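Local coordinates for nonstructural protein 2 (Human rotavirus C, PDB 2GU0) that participates in viral genome replication and packaging as a homooctamer that probably binds single-stranded RNA, hydrolyses nucleoside triphosphates and unwinds RNA helices, at residues 72-75 against 76-79; 200-203 against 204-208. All coordinates share one frame; numbering follows the deposited sequence.

Contact 1 (72-75 against 76-79); sequences ESDQ and YTEL
S73 O and Y76 N meet where helix 74-90 begins, in the N-terminal part of the chain: S73 is the N-cap, and the residues up to L79 make the first turn. The capping bond is made by a side chain: S73 OG, trans to the S73 nitrogen (chi1 175°), accepts from Q75 N; the 2.9 Å between S73 OG and Q75 N is approximate, since the model is strained at that nitrogen.

Backbone bonds continue the turn. Y76 N donates to S73 O at 3.1 Å, an i to i+3 bond. The E78 N to D74 O bond is weak, whereas L79 N to Q75 O (3.0 Å) is nearly straight and marks the i to i+4 pattern.

Among the side chains, Q75 and E78 cross obliquely, with amide and carboxylate planes 33° apart. The contact is between an oxygen and a methylene: Q75 OE1 lies 3.7 Å from E78 CG. The Q75 chain bends at chi2 (73°), which leaves OE1 beside E78 CG while NE2 donates to E112 OE2 of helix 108-119. L115 of that helix touches Q75, E78 and L79, and Y76 OH is hydrogen-bonded to C6 O.

The acidic groups stay apart, D74 OD1 lying 6.4 Å from E78 OE2; so close to the helix N-terminus, the helix dipole would probably favour both negative charges. T77 CB lies 3.7 Å from D74 O.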
loop_
_atom_site.group_PDB
_atom_site.type_symbol
_atom_site.label_atom_id
_atom_site.label_comp_id
_atom_site.label_asym_id
_atom_site.label_seq_id
_atom_site.Cartn_x
_atom_site.Cartn_y
_atom_site.Cartn_z
ATOM N N GLU A 72 6.078 -23.929 12.083
ATOM C CA GLU A 72 4.991 -23.225 11.405
ATOM C C GLU A 72 5.613 -22.272 10.404
ATOM O O GLU A 72 4.939 -21.747 9.514
ATOM C CB GLU A 72 4.148 -22.441 12.408
ATOM C CG GLU A 72 3.483 -23.298 13.462
ATOM C CD GLU A 72 1.968 -23.163 13.456
ATOM O OE1 GLU A 72 1.407 -22.818 12.389
ATOM O OE2 GLU A 72 1.342 -23.420 14.515
ATOM N N SER A 73 6.919 -22.073 10.560
ATOM C CA SER A 73 7.704 -21.194 9.698
ATOM C C SER A 73 7.906 -21.675 8.254
ATOM O O SER A 73 7.966 -22.871 7.977
ATOM C CB SER A 73 9.069 -20.957 10.331
ATOM O OG SER A 73 9.874 -20.195 9.458
ATOM N N ASP A 74 8.013 -20.719 7.337
ATOM C CA ASP A 74 8.232 -21.019 5.925
ATOM C C ASP A 74 9.641 -21.557 5.794
ATOM O O ASP A 74 10.025 -22.082 4.755
ATOM C CB ASP A 74 8.142 -19.748 5.081
ATOM C CG ASP A 74 6.856 -19.649 4.307
ATOM O OD1 ASP A 74 6.439 -20.675 3.725
ATOM O OD2 ASP A 74 6.272 -18.543 4.265
ATOM N N GLN A 75 10.416 -21.396 6.858
ATOM C CA GLN A 75 11.799 -21.821 6.866
ATOM C C GLN A 75 11.901 -23.317 7.174
ATOM O O GLN A 75 12.885 -23.965 6.815
ATOM C CB GLN A 75 12.567 -20.989 7.892
ATOM C CG GLN A 75 14.037 -20.906 7.629
ATOM C CD GLN A 75 14.365 -20.018 6.460
ATOM O OE1 GLN A 75 13.834 -20.191 5.363
ATOM N NE2 GLN A 75 15.255 -19.064 6.681
ATOM N N TYR A 76 10.875 -23.849 7.841
ATOM C CA TYR A 76 10.798 -25.270 8.187
ATOM C C TYR A 76 10.576 -26.076 6.893
ATOM O O TYR A 76 11.185 -27.133 6.691
ATOM C CB TYR A 76 9.638 -25.510 9.167
ATOM C CG TYR A 76 9.400 -26.965 9.514
ATOM C CD1 TYR A 76 10.226 -27.647 10.422
ATOM C CD2 TYR A 76 8.368 -27.674 8.904
ATOM C CE1 TYR A 76 10.021 -29.003 10.708
ATOM C CE2 TYR A 76 8.153 -29.021 9.177
ATOM C CZ TYR A 76 8.977 -29.680 10.075
ATOM O OH TYR A 76 8.733 -31.005 10.317
ATOM N N THR A 77 9.707 -25.561 6.027
ATOM C CA THR A 77 9.407 -26.195 4.754
ATOM C C THR A 77 10.703 -26.290 3.966
ATOM O O THR A 77 11.030 -27.325 3.387
ATOM C CB THR A 77 8.436 -25.350 3.925
ATOM O OG1 THR A 77 7.337 -24.942 4.739
ATOM C CG2 THR A 77 7.914 -26.136 2.761
ATOM N N GLU A 78 11.429 -25.181 3.952
ATOM C CA GLU A 78 12.699 -25.082 3.248
ATOM C C GLU A 78 13.677 -26.154 3.705
ATOM O O GLU A 78 14.141 -26.960 2.911
ATOM C CB GLU A 78 13.311 -23.707 3.492
ATOM C CG GLU A 78 12.489 -22.574 2.941
ATOM C CD GLU A 78 12.643 -22.460 1.455
ATOM O OE1 GLU A 78 13.753 -22.069 1.019
ATOM O OE2 GLU A 78 11.670 -22.770 0.731
ATOM N N LEU A 79 13.986 -26.146 4.995
ATOM C CA LEU A 79 14.915 -27.102 5.569
ATOM C C LEU A 79 14.429 -28.529 5.317
ATOM O O LEU A 79 15.203 -29.415 4.931
ATOM C CB LEU A 79 15.056 -26.859 7.074
ATOM C CG LEU A 79 15.960 -27.837 7.823
ATOM C CD1 LEU A 79 17.376 -27.708 7.293
ATOM C CD2 LEU A 79 15.913 -27.567 9.310
#

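Contact 2 (200-203 against 204-208); sequences TAFA and AYIRY
The F202 ring carries I206 CG2 over one face, offset toward the rim: the methyl carbon lies 4.3 Å from the ring centroid, 23° off the normal, a CH-pi contact whose closest atom pair is F202 CZ and I206 CG2 at 3.9 Å. F202 also stacks with the ring of F164 and meets F261 edge-to-face. Y205 stacks on Y159, and Y205 CB sits 3.2 Å from F202 O, three residues back.

With I206 chi1 at 57°, CG2 lies opposite the carbonyl carbon and is carried to the F202 ring, while I206 CG1 comes 3.4 Å from A203 O.

All this belongs to helix 196-209 of the HIT-like C-terminal part, whose F202 and I206 both pack on I166 of strand 164-170, in the antiparallel sheet. From F202 onward the helix lies in the predicted RNA-binding region. Successive i to i+4 bonds hold the turns: A204 N to T200 O, Y205 N to A201 O, and I206 N to F202 O at 2.8 Å. R207 N to A203 O is weak, at 3.2 Å. The R207 side chain packs on R296 of a neighbouring subunit.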
loop_
_atom_site.group_PDB
_atom_site.type_symbol
_atom_site.label_atom_id
_atom_site.label_comp_id
_atom_site.label_asym_id
_atom_site.label_seq_id
_atom_site.Cartn_x
_atom_site.Cartn_y
_atom_site.Cartn_z
ATOM N N THR A 200 50.595 -16.631 12.834
ATOM C CA THR A 200 50.851 -15.522 13.744
ATOM C C THR A 200 50.243 -14.204 13.274
ATOM O O THR A 200 49.719 -13.435 14.076
ATOM C CB THR A 200 52.365 -15.331 13.967
ATOM O OG1 THR A 200 52.890 -16.478 14.644
ATOM C CG2 THR A 200 52.627 -14.089 14.819
ATOM N N ALA A 201 50.311 -13.933 11.979
ATOM C CA ALA A 201 49.730 -12.700 11.486
ATOM C C ALA A 201 48.234 -12.698 11.829
ATOM O O ALA A 201 47.699 -11.731 12.373
ATOM C CB ALA A 201 49.936 -12.592 9.990
ATOM N N PHE A 202 47.574 -13.805 11.516
ATOM C CA PHE A 202 46.152 -13.963 11.771
ATOM C C PHE A 202 45.864 -13.825 13.279
ATOM O O PHE A 202 44.902 -13.162 13.686
ATOM C CB PHE A 202 45.716 -15.336 11.241
ATOM C CG PHE A 202 44.255 -15.620 11.397
ATOM C CD1 PHE A 202 43.311 -14.906 10.665
ATOM C CD2 PHE A 202 43.819 -16.592 12.292
ATOM C CE1 PHE A 202 41.950 -15.155 10.823
ATOM C CE2 PHE A 202 42.472 -16.847 12.458
ATOM C CZ PHE A 202 41.531 -16.128 11.723
ATOM N N ALA A 203 46.712 -14.453 14.094
ATOM C CA ALA A 203 46.589 -14.423 15.551
ATOM C C ALA A 203 46.561 -12.982 16.029
ATOM O O ALA A 203 45.761 -12.611 16.891
ATOM C CB ALA A 203 47.767 -15.156 16.185
ATOM N N ALA A 204 47.451 -12.177 15.459
ATOM C CA ALA A 204 47.543 -10.768 15.788
ATOM C C ALA A 204 46.335 -10.066 15.198
ATOM O O ALA A 204 45.772 -9.168 15.812
ATOM C CB ALA A 204 48.816 -10.184 15.214
ATOM N N TYR A 205 45.928 -10.485 14.003
ATOM C CA TYR A 205 44.776 -9.871 13.365
ATOM C C TYR A 205 43.534 -9.961 14.233
ATOM O O TYR A 205 42.845 -8.964 14.416
ATOM C CB TYR A 205 44.457 -10.509 12.012
ATOM C CG TYR A 205 43.247 -9.874 11.363
ATOM C CD1 TYR A 205 43.371 -8.727 10.593
ATOM C CD2 TYR A 205 41.959 -10.360 11.613
ATOM C CE1 TYR A 205 42.239 -8.068 10.090
ATOM C CE2 TYR A 205 40.821 -9.709 11.121
ATOM C CZ TYR A 205 40.972 -8.566 10.365
ATOM O OH TYR A 205 39.864 -7.908 9.903
ATOM N N ILE A 206 43.229 -11.140 14.763
ATOM C CA ILE A 206 42.025 -11.253 15.577
ATOM C C ILE A 206 42.167 -10.671 16.976
ATOM O O ILE A 206 41.168 -10.404 17.645
ATOM C CB ILE A 206 41.512 -12.717 15.695
ATOM C CG1 ILE A 206 42.601 -13.621 16.264
ATOM C CG2 ILE A 206 41.028 -13.216 14.336
ATOM C CD1 ILE A 206 42.141 -15.047 16.464
ATOM N N ARG A 207 43.398 -10.466 17.432
ATOM C CA ARG A 207 43.566 -9.892 18.758
ATOM C C ARG A 207 43.098 -8.456 18.720
ATOM O O ARG A 207 42.416 -7.994 19.630
ATOM C CB ARG A 207 45.015 -9.935 19.210
ATOM C CG ARG A 207 45.403 -11.185 19.960
ATOM C CD ARG A 207 46.405 -10.854 21.059
ATOM N NE ARG A 207 45.759 -10.735 22.363
ATOM C CZ ARG A 207 46.258 -10.063 23.395
ATOM N NH1 ARG A 207 47.420 -9.429 23.288
ATOM N NH2 ARG A 207 45.591 -10.035 24.543
ATOM N N TYR A 208 43.451 -7.755 17.649
ATOM C CA TYR A 208 43.061 -6.363 17.500
ATOM C C TYR A 208 41.620 -6.170 16.983
ATOM O O TYR A 208 40.919 -5.256 17.421
ATOM C CB TYR A 208 44.061 -5.645 16.586
ATOM C CG TYR A 208 43.736 -4.193 16.356
ATOM C CD1 TYR A 208 43.976 -3.236 17.340
ATOM C CD2 TYR A 208 43.143 -3.780 15.168
ATOM C CE1 TYR A 208 43.628 -1.899 17.144
ATOM C CE2 TYR A 208 42.794 -2.454 14.962
ATOM C CZ TYR A 208 43.034 -1.516 15.950
ATOM O OH TYR A 208 42.664 -0.207 15.738
#

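Contact 1 precedes contact 2 along the chain, and they lie on opposite sides of its centre. Their centres are 39 Å apart, and about 27 Å separates their nearest atoms. Contact 1 starts helix 74-90 in the N-terminal part of the protein; contact 2 lies in helix 196-209 of the C-terminal, HIT-related part, so they share no helix or sheet. Both parts contribute residues predicted to bind ATP: L79 of contact 1 has its side chain about 5 Å from that of V108, and F202 of contact 2 is about 10 Å from K185, side chain to side chain. Contact 2 also reaches other subunits of the octamer, whereas no other chain touches contact 1.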